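Local coordinates for TOG array regulator of axonemal microtubules protein 1 (Mus musculus, PDB 5DN7), which binds microtubules and promotes their polymerization through its TOG domains, of which this chain is the second, and is involved in building cilia, at residues G98-S112 with I130-V143. Numbering follows the deposited sequence.
Sequences GEQVQQFLGPVIAAS and IFLKLMKEVGPQRV
I130 meets helix 105-112 through CG2, which lies 3.9 Å from V108 CG1 and also faces S112 OG. That hydroxyl is already committed: it donates to V108 O at 2.9 Å, while S112 N reaches the same oxygen from the opposite face of the carbonyl plane, so two donors of one residue grip a single acceptor. The S112 backbone directs CB at the other helix, and CB approaches F131 CZ to 3.5 Å, obliquely to the ring, whereas OG is turned beside the backbone N (chi1 -59°) and reaches back to V108 O; I165 of helix 156-172 also touches F131. L134 carries the middle of the interface with both methyls: CD1 sits 3.6 Å from I109 CG1, CD2 rests on V101 CG2 and L105 CD1, and V108 CG1 touches both. The axes of 105-112 and 130-138 come within 11.1 Å at their closest approach, their N-to-C directions 157° apart, the antiparallel helix pair of a HEAT repeat, here the predicted sixth of the protein, within the solenoid of this TOG domain. At E137, CB packs on V101 CG1, while the chain bends at CB-CG (chi2 -61°) and brings OE2 near G98 O; both are acceptors, so their proximity is no hydrogen bond. V138 divides its branches, CG1 going to Q102 OE1 and CG2 meeting L105 tip to tip. Beyond the turn at G139, R142 lays one face of its guanidinium over L105 CD2, which stands 3.5 Å above that plane, offset toward the rim, and Q102 CD lies at its edge. Cutting L105 back to an alanine is likely to open a gap beside L134 CD2 and V138 CG2 and take from the R142 guanidinium the methyl lying over one of its faces. V143 closes the series more loosely, its CG1 4.4 Å from I109 CD1.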
loop_
_atom_site.group_PDB
_atom_site.type_symbol
_atom_site.label_atom_id
_atom_site.label_comp_id
_atom_site.label_asym_id
_atom_site.label_seq_id
_atom_site.Cartn_x
_atom_site.Cartn_y
_atom_site.Cartn_z
ATOM N N GLY A 98 -11.087 -0.586 13.685
ATOM C CA GLY A 98 -10.710 0.692 14.226
ATOM C C GLY A 98 -9.307 0.706 14.770
ATOM O O GLY A 98 -8.386 0.412 14.023
ATOM N N GLU A 99 -9.156 1.088 16.034
ATOM C CA GLU A 99 -7.847 1.187 16.663
ATOM C C GLU A 99 -7.216 -0.191 16.762
ATOM O O GLU A 99 -6.004 -0.343 16.612
ATOM C CB GLU A 99 -7.964 1.815 18.052
ATOM C CG GLU A 99 -8.399 0.843 19.138
ATOM C CD GLU A 99 -8.550 1.510 20.490
ATOM O OE1 GLU A 99 -7.680 1.297 21.361
ATOM O OE2 GLU A 99 -9.539 2.248 20.684
ATOM N N GLN A 100 -8.036 -1.190 16.881
ATOM C CA GLN A 100 -7.566 -2.513 17.082
ATOM C C GLN A 100 -6.683 -2.893 15.895
ATOM O O GLN A 100 -5.976 -3.855 15.947
ATOM C CB GLN A 100 -8.745 -3.459 17.156
ATOM C CG GLN A 100 -9.177 -3.847 18.545
ATOM C CD GLN A 100 -10.080 -5.049 18.561
ATOM O OE1 GLN A 100 -9.629 -6.156 18.701
ATOM N NE2 GLN A 100 -11.352 -4.820 18.433
ATOM N N VAL A 101 -6.762 -2.146 14.809
ATOM C CA VAL A 101 -5.964 -2.483 13.666
ATOM C C VAL A 101 -4.523 -2.333 14.001
ATOM O O VAL A 101 -3.697 -2.985 13.438
ATOM C CB VAL A 101 -6.369 -1.808 12.350
ATOM C CG1 VAL A 101 -5.743 -0.452 12.190
ATOM C CG2 VAL A 101 -6.007 -2.690 11.186
ATOM N N GLN A 102 -4.240 -1.478 14.952
ATOM C CA GLN A 102 -2.860 -1.211 15.312
ATOM C C GLN A 102 -2.248 -2.536 15.726
ATOM O O GLN A 102 -1.089 -2.820 15.425
ATOM C CB GLN A 102 -2.785 -0.207 16.463
ATOM C CG GLN A 102 -1.376 0.258 16.790
ATOM C CD GLN A 102 -1.342 1.666 17.352
ATOM O OE1 GLN A 102 -1.797 2.613 16.710
ATOM N NE2 GLN A 102 -0.803 1.810 18.557
ATOM N N GLN A 103 -3.038 -3.350 16.418
ATOM C CA GLN A 103 -2.591 -4.642 16.835
ATOM C C GLN A 103 -2.307 -5.496 15.640
ATOM O O GLN A 103 -1.528 -6.409 15.724
ATOM C CB GLN A 103 -3.649 -5.322 17.700
ATOM C CG GLN A 103 -3.271 -6.710 18.147
ATOM C CD GLN A 103 -1.967 -6.722 18.936
ATOM O OE1 GLN A 103 -1.888 -6.148 19.969
ATOM N NE2 GLN A 103 -0.949 -7.368 18.414
ATOM N N PHE A 104 -2.947 -5.241 14.508
ATOM C CA PHE A 104 -2.645 -6.186 13.424
ATOM C C PHE A 104 -1.963 -5.577 12.198
ATOM O O PHE A 104 -2.122 -6.071 11.070
ATOM C CB PHE A 104 -3.932 -6.876 12.977
ATOM C CG PHE A 104 -4.632 -7.594 14.077
ATOM C CD1 PHE A 104 -4.230 -8.864 14.448
ATOM C CD2 PHE A 104 -5.683 -7.005 14.751
ATOM C CE1 PHE A 104 -4.866 -9.526 15.465
ATOM C CE2 PHE A 104 -6.317 -7.661 15.776
ATOM C CZ PHE A 104 -5.913 -8.927 16.130
ATOM N N LEU A 105 -1.204 -4.512 12.417
ATOM C CA LEU A 105 -0.619 -3.747 11.327
ATOM C C LEU A 105 0.276 -4.589 10.406
ATOM O O LEU A 105 0.219 -4.487 9.163
ATOM C CB LEU A 105 0.175 -2.588 11.905
ATOM C CG LEU A 105 0.576 -1.497 10.929
ATOM C CD1 LEU A 105 -0.682 -0.942 10.285
ATOM C CD2 LEU A 105 1.358 -0.421 11.675
ATOM N N GLY A 106 1.098 -5.426 11.032
ATOM C CA GLY A 106 2.046 -6.274 10.327
ATOM C C GLY A 106 1.406 -7.274 9.385
ATOM O O GLY A 106 1.707 -7.277 8.183
ATOM N N PRO A 107 0.550 -8.158 9.931
ATOM C CA PRO A 107 -0.251 -9.093 9.139
ATOM C C PRO A 107 -1.077 -8.422 8.031
ATOM O O PRO A 107 -1.054 -8.898 6.900
ATOM C CB PRO A 107 -1.168 -9.730 10.190
ATOM C CG PRO A 107 -0.369 -9.732 11.412
ATOM C CD PRO A 107 0.468 -8.465 11.371
ATOM N N VAL A 108 -1.791 -7.346 8.340
ATOM C CA VAL A 108 -2.620 -6.710 7.321
ATOM C C VAL A 108 -1.722 -6.162 6.207
ATOM O O VAL A 108 -2.042 -6.296 5.024
ATOM C CB VAL A 108 -3.522 -5.597 7.905
ATOM C CG1 VAL A 108 -4.232 -4.812 6.780
ATOM C CG2 VAL A 108 -4.559 -6.195 8.838
ATOM N N ILE A 109 -0.576 -5.585 6.568
ATOM C CA ILE A 109 0.328 -5.082 5.529
ATOM C C ILE A 109 0.958 -6.225 4.698
ATOM O O ILE A 109 1.112 -6.080 3.491
ATOM C CB ILE A 109 1.435 -4.166 6.119
ATOM C CG1 ILE A 109 0.861 -2.775 6.385
ATOM C CG2 ILE A 109 2.608 -4.021 5.150
ATOM C CD1 ILE A 109 1.902 -1.734 6.860
ATOM N N ALA A 110 1.289 -7.360 5.312
ATOM C CA ALA A 110 1.840 -8.470 4.531
ATOM C C ALA A 110 0.782 -8.961 3.533
ATOM O O ALA A 110 1.062 -9.168 2.315
ATOM C CB ALA A 110 2.294 -9.600 5.437
ATOM N N ALA A 111 -0.441 -9.104 4.048
ATOM C CA ALA A 111 -1.574 -9.497 3.209
ATOM C C ALA A 111 -1.744 -8.535 2.041
ATOM O O ALA A 111 -1.956 -8.951 0.903
ATOM C CB ALA A 111 -2.856 -9.573 4.027
ATOM N N SER A 112 -1.620 -7.247 2.303
ATOM C CA SER A 112 -1.836 -6.271 1.246
ATOM C C SER A 112 -0.686 -6.226 0.233
ATOM O O SER A 112 -0.901 -5.989 -0.969
ATOM C CB SER A 112 -2.073 -4.903 1.861
ATOM O OG SER A 112 -3.209 -4.969 2.716
ATOM N N ILE A 130 -7.547 -0.205 1.582
ATOM C CA ILE A 130 -6.923 -0.714 2.805
ATOM C C ILE A 130 -5.760 0.167 3.288
ATOM O O ILE A 130 -5.745 0.597 4.446
ATOM C CB ILE A 130 -6.440 -2.158 2.628
ATOM C CG1 ILE A 130 -7.648 -3.078 2.493
ATOM C CG2 ILE A 130 -5.660 -2.595 3.843
ATOM C CD1 ILE A 130 -7.373 -4.337 1.727
ATOM N N PHE A 131 -4.793 0.450 2.418
ATOM C CA PHE A 131 -3.640 1.246 2.839
ATOM C C PHE A 131 -4.029 2.655 3.342
ATOM O O PHE A 131 -3.413 3.150 4.286
ATOM C CB PHE A 131 -2.606 1.359 1.705
ATOM C CG PHE A 131 -1.716 0.147 1.567
ATOM C CD1 PHE A 131 -0.810 -0.176 2.562
ATOM C CD2 PHE A 131 -1.788 -0.671 0.443
ATOM C CE1 PHE A 131 0.005 -1.292 2.448
ATOM C CE2 PHE A 131 -0.963 -1.787 0.318
ATOM C CZ PHE A 131 -0.065 -2.099 1.332
ATOM N N LEU A 132 -5.031 3.291 2.720
ATOM C CA LEU A 132 -5.439 4.608 3.177
ATOM C C LEU A 132 -6.100 4.522 4.541
ATOM O O LEU A 132 -5.874 5.395 5.404
ATOM C CB LEU A 132 -6.381 5.285 2.174
ATOM C CG LEU A 132 -5.634 5.807 0.939
ATOM C CD1 LEU A 132 -6.575 6.095 -0.247
ATOM C CD2 LEU A 132 -4.816 7.033 1.318
ATOM N N LYS A 133 -6.905 3.479 4.758
ATOM C CA LYS A 133 -7.470 3.285 6.097
ATOM C C LYS A 133 -6.348 3.110 7.152
ATOM O O LYS A 133 -6.360 3.760 8.221
ATOM C CB LYS A 133 -8.417 2.083 6.112
ATOM C CG LYS A 133 -9.306 2.027 7.340
ATOM C CD LYS A 133 -10.175 3.286 7.419
ATOM C CE LYS A 133 -11.107 3.292 8.618
ATOM N NZ LYS A 133 -12.271 4.214 8.342
ATOM N N LEU A 134 -5.380 2.246 6.832
ATOM C CA LEU A 134 -4.245 2.020 7.716
ATOM C C LEU A 134 -3.563 3.337 8.060
ATOM O O LEU A 134 -3.314 3.617 9.223
ATOM C CB LEU A 134 -3.223 1.062 7.100
ATOM C CG LEU A 134 -3.589 -0.420 6.946
ATOM C CD1 LEU A 134 -2.393 -1.196 6.403
ATOM C CD2 LEU A 134 -4.089 -1.035 8.248
ATOM N N MET A 135 -3.270 4.145 7.046
ATOM C CA MET A 135 -2.608 5.421 7.300
ATOM C C MET A 135 -3.441 6.338 8.170
ATOM O O MET A 135 -2.903 7.082 8.988
ATOM C CB MET A 135 -2.289 6.139 6.004
ATOM C CG MET A 135 -1.237 5.454 5.210
ATOM S SD MET A 135 -1.072 6.231 3.623
ATOM C CE MET A 135 0.123 5.074 2.981
ATOM N N LYS A 136 -4.750 6.306 7.954
ATOM C CA LYS A 136 -5.656 7.105 8.756
ATOM C C LYS A 136 -5.599 6.689 10.226
ATOM O O LYS A 136 -5.678 7.529 11.115
ATOM C CB LYS A 136 -7.083 6.971 8.239
ATOM C CG LYS A 136 -8.074 7.898 8.940
ATOM C CD LYS A 136 -9.474 7.295 8.990
ATOM C CE LYS A 136 -9.894 6.751 7.631
ATOM N NZ LYS A 136 -9.746 7.746 6.525
ATOM N N GLU A 137 -5.444 5.392 10.477
ATOM C CA GLU A 137 -5.543 4.868 11.837
ATOM C C GLU A 137 -4.227 4.930 12.628
ATOM O O GLU A 137 -4.232 5.294 13.804
ATOM C CB GLU A 137 -6.071 3.426 11.807
ATOM C CG GLU A 137 -7.546 3.321 11.415
ATOM C CD GLU A 137 -8.462 4.066 12.395
ATOM O OE1 GLU A 137 -9.329 4.847 11.932
ATOM O OE2 GLU A 137 -8.304 3.877 13.629
ATOM N N VAL A 138 -3.103 4.588 12.002
ATOM C CA VAL A 138 -1.831 4.602 12.730
ATOM C C VAL A 138 -0.835 5.646 12.215
ATOM O O VAL A 138 0.315 5.687 12.644
ATOM C CB VAL A 138 -1.175 3.203 12.706
ATOM C CG1 VAL A 138 -2.239 2.148 12.942
ATOM C CG2 VAL A 138 -0.443 2.932 11.387
ATOM N N GLY A 139 -1.277 6.509 11.314
ATOM C CA GLY A 139 -0.395 7.531 10.790
ATOM C C GLY A 139 0.413 7.033 9.600
ATOM O O GLY A 139 0.857 5.886 9.567
ATOM N N PRO A 140 0.580 7.903 8.599
ATOM C CA PRO A 140 1.220 7.581 7.314
ATOM C C PRO A 140 2.687 7.158 7.422
ATOM O O PRO A 140 3.109 6.248 6.703
ATOM C CB PRO A 140 1.101 8.892 6.530
ATOM C CG PRO A 140 0.878 9.966 7.585
ATOM C CD PRO A 140 0.084 9.290 8.653
ATOM N N GLN A 141 3.458 7.789 8.300
ATOM C CA GLN A 141 4.884 7.478 8.352
ATOM C C GLN A 141 5.141 6.026 8.772
ATOM O O GLN A 141 5.906 5.326 8.111
ATOM C CB GLN A 141 5.622 8.447 9.277
ATOM C CG GLN A 141 7.149 8.273 9.258
ATOM C CD GLN A 141 7.726 8.433 7.861
ATOM O OE1 GLN A 141 7.910 9.553 7.369
ATOM N NE2 GLN A 141 7.979 7.307 7.196
ATOM N N ARG A 142 4.508 5.572 9.853
ATOM C CA ARG A 142 4.588 4.160 10.258
ATOM C C ARG A 142 4.311 3.180 9.089
ATOM O O ARG A 142 5.175 2.341 8.720
ATOM C CB ARG A 142 3.605 3.886 11.405
ATOM C CG ARG A 142 4.255 3.896 12.786
ATOM C CD ARG A 142 3.384 3.205 13.856
ATOM N NE ARG A 142 3.648 1.766 13.951
ATOM C CZ ARG A 142 2.938 0.918 14.694
ATOM N NH1 ARG A 142 1.904 1.358 15.411
ATOM N NH2 ARG A 142 3.254 -0.373 14.715
ATOM N N VAL A 143 3.107 3.312 8.519
ATOM C CA VAL A 143 2.679 2.528 7.349
ATOM C C VAL A 143 3.777 2.523 6.293
ATOM O O VAL A 143 4.196 1.464 5.839
ATOM C CB VAL A 143 1.388 3.076 6.718
ATOM C CG1 VAL A 143 1.084 2.362 5.374
ATOM C CG2 VAL A 143 0.216 2.940 7.659
#